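Local coordinates for protein (thiaminase I) (Bacillus subtilis, PDB 3THI) that probably degrades thiamin by transferring its pyrimidine-methyl group to a nucleophile, with release of the thiazole, as a thiaminase I, at residues F110-D115 against G239-Q244. Sequence-based numbering, arbitrary orientation.
Sequences FYRKGD and GDYAEQ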
loop_
_atom_site.group_PDB
_atom_site.type_symbol
_atom_site.label_atom_id
_atom_site.label_comp_id
_atom_site.label_asym_id
_atom_site.label_seq_id
_atom_site.Cartn_x
_atom_site.Cartn_y
_atom_site.Cartn_z
ATOM N N PHE A 110 -11.351 7.196 -7.386
ATOM C CA PHE A 110 -11.421 8.647 -7.334
ATOM C C PHE A 110 -12.284 9.163 -8.477
ATOM O O PHE A 110 -12.192 8.698 -9.618
ATOM C CB PHE A 110 -10.024 9.291 -7.435
ATOM C CG PHE A 110 -9.175 9.114 -6.215
ATOM C CD1 PHE A 110 -9.323 9.957 -5.121
ATOM C CD2 PHE A 110 -8.207 8.114 -6.166
ATOM C CE1 PHE A 110 -8.519 9.808 -3.991
ATOM C CE2 PHE A 110 -7.397 7.957 -5.045
ATOM C CZ PHE A 110 -7.557 8.812 -3.951
ATOM N N TYR A 111 -13.164 10.095 -8.148
ATOM C CA TYR A 111 -14.010 10.702 -9.157
ATOM C C TYR A 111 -14.142 12.176 -8.822
ATOM O O TYR A 111 -13.727 12.618 -7.746
ATOM C CB TYR A 111 -15.370 10.015 -9.246
ATOM C CG TYR A 111 -16.149 9.969 -7.960
ATOM C CD1 TYR A 111 -15.916 8.965 -7.014
ATOM C CD2 TYR A 111 -17.156 10.904 -7.700
ATOM C CE1 TYR A 111 -16.665 8.888 -5.848
ATOM C CE2 TYR A 111 -17.914 10.837 -6.533
ATOM C CZ TYR A 111 -17.666 9.826 -5.614
ATOM O OH TYR A 111 -18.433 9.742 -4.477
ATOM N N ARG A 112 -14.671 12.947 -9.760
ATOM C CA ARG A 112 -14.815 14.369 -9.534
ATOM C C ARG A 112 -16.105 14.729 -8.819
ATOM O O ARG A 112 -17.131 14.075 -8.991
ATOM C CB ARG A 112 -14.641 15.126 -10.847
ATOM C CG ARG A 112 -13.329 14.758 -11.510
ATOM C CD ARG A 112 -12.678 15.927 -12.205
ATOM N NE ARG A 112 -11.353 15.562 -12.700
ATOM C CZ ARG A 112 -11.140 14.693 -13.684
ATOM N NH1 ARG A 112 -12.170 14.103 -14.283
ATOM N NH2 ARG A 112 -9.904 14.409 -14.066
ATOM N N LYS A 113 -15.996 15.748 -7.973
ATOM C CA LYS A 113 -17.067 16.287 -7.147
ATOM C C LYS A 113 -18.497 16.187 -7.693
ATOM O O LYS A 113 -19.350 15.535 -7.081
ATOM C CB LYS A 113 -16.733 17.742 -6.802
ATOM C CG LYS A 113 -17.787 18.452 -5.998
ATOM C CD LYS A 113 -17.423 19.901 -5.789
ATOM C CE LYS A 113 -16.270 20.040 -4.825
ATOM N NZ LYS A 113 -16.117 21.456 -4.428
ATOM N N GLY A 114 -18.754 16.822 -8.835
ATOM C CA GLY A 114 -20.092 16.808 -9.408
ATOM C C GLY A 114 -20.487 15.585 -10.213
ATOM O O GLY A 114 -21.575 15.551 -10.802
ATOM N N ASP A 115 -19.616 14.579 -10.243
ATOM C CA ASP A 115 -19.885 13.357 -10.993
ATOM C C ASP A 115 -20.582 12.340 -10.087
ATOM O O ASP A 115 -19.996 11.340 -9.680
ATOM C CB ASP A 115 -18.570 12.793 -11.539
ATOM C CG ASP A 115 -18.764 11.866 -12.719
ATOM O OD1 ASP A 115 -19.896 11.397 -12.963
ATOM O OD2 ASP A 115 -17.765 11.599 -13.410
ATOM N N GLY A 239 -2.463 17.799 -4.458
ATOM C CA GLY A 239 -2.295 19.088 -3.805
ATOM C C GLY A 239 -3.595 19.720 -3.350
ATOM O O GLY A 239 -4.350 19.135 -2.563
ATOM N N ASP A 240 -3.847 20.931 -3.844
ATOM C CA ASP A 240 -5.059 21.680 -3.531
ATOM C C ASP A 240 -6.280 20.976 -4.086
ATOM O O ASP A 240 -7.403 21.195 -3.627
ATOM C CB ASP A 240 -4.970 23.088 -4.133
ATOM C CG ASP A 240 -4.689 24.153 -3.092
ATOM O OD1 ASP A 240 -3.957 23.877 -2.115
ATOM O OD2 ASP A 240 -5.211 25.276 -3.253
ATOM N N TYR A 241 -6.054 20.118 -5.073
ATOM C CA TYR A 241 -7.135 19.387 -5.692
ATOM C C TYR A 241 -7.670 18.218 -4.866
ATOM O O TYR A 241 -8.778 17.756 -5.099
ATOM C CB TYR A 241 -6.723 18.911 -7.082
ATOM C CG TYR A 241 -7.870 18.280 -7.815
ATOM C CD1 TYR A 241 -8.959 19.059 -8.210
ATOM C CD2 TYR A 241 -7.945 16.913 -8.005
ATOM C CE1 TYR A 241 -10.090 18.479 -8.746
ATOM C CE2 TYR A 241 -9.054 16.340 -8.558
ATOM C CZ TYR A 241 -10.125 17.116 -8.910
ATOM O OH TYR A 241 -11.280 16.523 -9.353
ATOM N N ALA A 242 -6.886 17.731 -3.913
ATOM C CA ALA A 242 -7.304 16.614 -3.061
ATOM C C ALA A 242 -8.646 16.856 -2.358
ATOM O O ALA A 242 -9.382 15.925 -2.033
ATOM C CB ALA A 242 -6.239 16.332 -2.028
ATOM N N GLU A 243 -8.948 18.123 -2.118
ATOM C CA GLU A 243 -10.183 18.501 -1.460
ATOM C C GLU A 243 -11.347 18.495 -2.443
ATOM O O GLU A 243 -12.499 18.353 -2.057
ATOM C CB GLU A 243 -10.010 19.878 -0.812
ATOM C CG GLU A 243 -8.875 19.938 0.214
ATOM C CD GLU A 243 -9.218 19.266 1.542
ATOM O OE1 GLU A 243 -10.281 18.614 1.646
ATOM O OE2 GLU A 243 -8.423 19.403 2.499
ATOM N N GLN A 244 -11.031 18.627 -3.726
ATOM C CA GLN A 244 -12.051 18.630 -4.761
ATOM C C GLN A 244 -12.422 17.238 -5.271
ATOM O O GLN A 244 -13.446 17.074 -5.940
ATOM C CB GLN A 244 -11.648 19.532 -5.931
ATOM C CG GLN A 244 -11.289 20.969 -5.568
ATOM C CD GLN A 244 -12.293 21.615 -4.607
ATOM O OE1 GLN A 244 -11.913 22.129 -3.549
ATOM N NE2 GLN A 244 -13.564 21.565 -4.959
#
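The hydroxyl of Tyr-241 is set against the shaft of Arg-112: OH lies 3.2 Å from CD and 3.5 Å from both CG and NE of the arginine, and the two side chains cross at about a right angle. The guanidinium plane is turned 48° from the phenol ring. The guanidinium is held by helix 215-222 and the loop after it: NH2 bonds to the carbonyls of Phe-220 and Ser-224 and NH1 to that of Gly-225, and a cation-pi contact with the Phe-220 ring adds to this grip.

A second touch is made at the surface by Lys-113 and Gln-244, whose CA atoms are 6.0 Å apart. With CG opposite the backbone N (chi1 177°), the lysine chain runs out beside Gln-244 in the same direction. Lys-113 CB packs 3.5 Å from the backbone O of Gln-244. The amide orientation of Gln-244 is doubtful, so any bond to the ammonium remains unsettled. Backbone bonds shape both segments: Asp-115 N to Arg-112 O (2.8 Å) closes a type I turn, and Gln-244 N reaches Tyr-241 O (2.8 Å).

The contact, burying 202 Å² in all, is surface packing at a strand end in a family of the periplasmic-binding-protein clan. It joins strand 96-112 to the loop between helix 234-238 and strand 245-248, the latter antiparallel to 96-112. Tyr-241 also touches Ala-221 of helix 215-222.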